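Oligogalacturonate lyase (Yersinia enterocolitica subsp. enterocolitica, PDB 3PE7) cleaves short oligogalacturonates, breakdown products of pectin, by beta-elimination in the cytoplasm, using a metal-containing active site on a seven-bladed beta-propeller. Local coordinates at residues 348-351 / 352-355. Residues are numbered along the deposited sequence; the frame is centred on the assembly and turned at random.
Sequences DRQV and THPH. With MN (manganese (II) ion), chain B; ACT (acetate ion), chain E.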
ATOM      1  N   ASP A 348      12.739   9.418  -3.615  1.00 11.70           N
ATOM      2  CA  ASP A 348      11.588   8.557  -3.436  1.00 12.53           C
ATOM      3  C   ASP A 348      10.265   9.258  -3.752  1.00 12.41           C
ATOM      4  O   ASP A 348       9.887  10.249  -3.104  1.00 11.89           O
ATOM      5  CB  ASP A 348      11.569   7.979  -2.024  1.00 12.56           C
ATOM      6  CG  ASP A 348      10.646   6.805  -1.920  1.00 15.05           C
ATOM      7  OD1 ASP A 348       9.417   7.045  -1.964  1.00 16.82           O
ATOM      8  OD2 ASP A 348      11.138   5.660  -1.810  1.00 15.87           O
ATOM      9  N   ARG A 349       9.554   8.711  -4.729  1.00 13.14           N
ATOM     10  CA  ARG A 349       8.335   9.329  -5.236  1.00 14.30           C
ATOM     11  C   ARG A 349       7.090   8.897  -4.473  1.00 13.97           C
ATOM     12  O   ARG A 349       5.993   9.319  -4.834  1.00 16.31           O
ATOM     13  CB  ARG A 349       8.129   8.995  -6.725  1.00 15.66           C
ATOM     14  CG  ARG A 349       9.365   9.123  -7.623  1.00 19.86           C
ATOM     15  CD  ARG A 349       9.946  10.484  -7.558  1.00 25.48           C
ATOM     16  NE  ARG A 349      11.012  10.711  -8.534  1.00 28.29           N
ATOM     17  CZ  ARG A 349      10.909  11.525  -9.580  1.00 30.55           C
ATOM     18  NH1 ARG A 349       9.780  12.197  -9.805  1.00 30.80           N
ATOM     19  NH2 ARG A 349      11.945  11.678 -10.398  1.00 30.12           N
ATOM     20  N   GLN A 350       7.242   8.064  -3.445  1.00 12.05           N
ATOM     21  CA  GLN A 350       6.090   7.629  -2.640  1.00 10.64           C
ATOM     22  C   GLN A 350       6.103   8.214  -1.244  1.00 10.15           C
ATOM     23  O   GLN A 350       5.087   8.182  -0.543  1.00  9.79           O
ATOM     24  CB  GLN A 350       6.049   6.088  -2.526  1.00 10.17           C
ATOM     25  CG  GLN A 350       5.687   5.346  -3.827  1.00 11.05           C
ATOM     26  CD  GLN A 350       4.268   5.589  -4.285  1.00 11.18           C
ATOM     27  OE1 GLN A 350       3.310   5.521  -3.486  1.00  9.84           O
ATOM     28  NE2 GLN A 350       4.105   5.861  -5.589  1.00 11.80           N
ATOM     29  N   VAL A 351       7.258   8.740  -0.831  1.00  8.94           N
ATOM     30  CA  VAL A 351       7.460   9.072   0.586  1.00  8.22           C
ATOM     31  C   VAL A 351       6.466  10.127   1.135  1.00  8.71           C
ATOM     32  O   VAL A 351       6.049  10.040   2.292  1.00  8.48           O
ATOM     33  CB  VAL A 351       8.926   9.435   0.857  1.00  9.07           C
ATOM     34  CG1 VAL A 351       9.294  10.798   0.257  1.00  8.50           C
ATOM     35  CG2 VAL A 351       9.229   9.396   2.342  1.00  7.89           C
ATOM     36  N   THR A 352       6.061  11.088   0.294  1.00  7.90           N
ATOM     37  CA  THR A 352       5.099  12.097   0.742  1.00  8.69           C
ATOM     38  C   THR A 352       3.652  11.723   0.444  1.00  8.08           C
ATOM     39  O   THR A 352       2.760  12.519   0.717  1.00  8.82           O
ATOM     40  CB  THR A 352       5.381  13.490   0.118  1.00  7.78           C
ATOM     41  OG1 THR A 352       5.563  13.351  -1.293  1.00  9.41           O
ATOM     42  CG2 THR A 352       6.648  14.115   0.742  1.00  9.67           C
ATOM     43  N   HIS A 353       3.414  10.520  -0.105  1.00  7.78           N
ATOM     44  CA  HIS A 353       2.031  10.056  -0.319  1.00  8.82           C
ATOM     45  C   HIS A 353       1.336   9.823   1.027  1.00  7.96           C
ATOM     46  O   HIS A 353       1.867   9.116   1.869  1.00  9.20           O
ATOM     47  CB  HIS A 353       2.014   8.779  -1.156  1.00  7.93           C
ATOM     48  CG  HIS A 353       2.311   9.011  -2.601  1.00  8.16           C
ATOM     49  ND1 HIS A 353       1.965   8.108  -3.587  1.00  9.30           N
ATOM     50  CD2 HIS A 353       2.911  10.051  -3.230  1.00  8.05           C
ATOM     51  CE1 HIS A 353       2.337   8.589  -4.761  1.00  8.97           C
ATOM     52  NE2 HIS A 353       2.906   9.768  -4.573  1.00 10.22           N
ATOM     53  N   PRO A 354       0.148  10.422   1.230  1.00  8.78           N
ATOM     54  CA  PRO A 354      -0.506  10.201   2.532  1.00  7.23           C
ATOM     55  C   PRO A 354      -0.829   8.730   2.809  1.00  7.48           C
ATOM     56  O   PRO A 354      -0.657   8.274   3.941  1.00  7.56           O
ATOM     57  CB  PRO A 354      -1.779  11.053   2.442  1.00  8.12           C
ATOM     58  CG  PRO A 354      -1.376  12.194   1.474  1.00  8.22           C
ATOM     59  CD  PRO A 354      -0.485  11.517   0.460  1.00  8.29           C
ATOM     60  N   HIS A 355      -1.272   7.995   1.784  1.00  6.57           N
ATOM     61  CA  HIS A 355      -1.523   6.547   1.900  1.00  6.97           C
ATOM     62  C   HIS A 355      -2.428   6.205   3.109  1.00  7.05           C
ATOM     63  O   HIS A 355      -2.057   5.367   3.948  1.00  7.44           O
ATOM     64  CB  HIS A 355      -0.175   5.777   1.987  1.00  6.39           C
ATOM     65  CG  HIS A 355       0.547   5.685   0.677  1.00  7.50           C
ATOM     66  ND1 HIS A 355       1.894   5.417   0.587  1.00  8.25           N
ATOM     67  CD2 HIS A 355       0.111   5.826  -0.597  1.00  8.45           C
ATOM     68  CE1 HIS A 355       2.262   5.389  -0.682  1.00  9.37           C
ATOM     69  NE2 HIS A 355       1.199   5.636  -1.423  1.00  7.91           N
TER
HETATM   70 MN    MN B 389       1.253   6.095  -3.480  1.00  7.45          MN
HETATM   71  C   ACT E 392       0.799   4.550  -5.391  1.00 19.53           C
HETATM   72  O   ACT E 392       1.064   5.775  -5.673  1.00 18.31           O
HETATM   73  OXT ACT E 392       0.701   4.190  -4.156  1.00 18.10           O
HETATM   74  CH3 ACT E 392       0.624   3.550  -6.484  1.00 20.49           C
HETATM   75  O   HOH W   1       7.296  11.542  -2.622  1.00 18.84           O
HETATM   76  O   HOH W   2       5.043  12.208  -4.522  1.00 29.10           O
HETATM   77  O   HOH W   3       4.143   8.049   2.800  1.00  8.60           O
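Gln350 and His353, three residues apart in the loop between strands 331-337 and 357-358, meet at a manganese ion, which each binds through its side chain. A type I beta turn from Gln350 to His353 brings them together, closed by the hydrogen bond from His353 N to Gln350 O (2.9 Å). Gln350 CG lies beside its own backbone N (chi1 -70°), and the chain bends once, at chi2 (-67°), which brings OE1 to the manganese at 2.1 Å. The amide and the imidazole of His353 are turned steeply against each other, their planes 71° apart, and Gln350 CA sits over the centre of that ring in a CH-pi contact, 4.0 Å from the centroid.

His353 uses ND1 for the metal and His355 uses NE2, so the two imidazoles coordinate through different nitrogens. His353 CB lies over one face of the His355 ring, toward its rim. His287, at the start of strand 287-290, is the fourth protein ligand, and its ring meets that of His355 edge-to-face. An acetate, probably from the crystallisation liquor, binds through both oxygens and completes a six-coordinate sphere. The Gln350 amide is used at both ends: while OE1 holds the metal, NE2 donates to acetate O (3.0 Å).

Just before the turn, Gln350 N donates to Asp348 OD1 (2.8 Å) in an Asx turn. Within it, Thr352 N donates to a water, while Thr352 OG1 is hydrogen-bonded to Lys343 O and Thr352 O to Thr340 OG1. The four protein ligands are three imidazoles and an amide oxygen, with no carboxylate among them, which would probably leave the manganese with much of its charge to attract an anionic ligand. Its bidentate grip on the acetate is consistent with a site that could receive a galacturonate carboxylate.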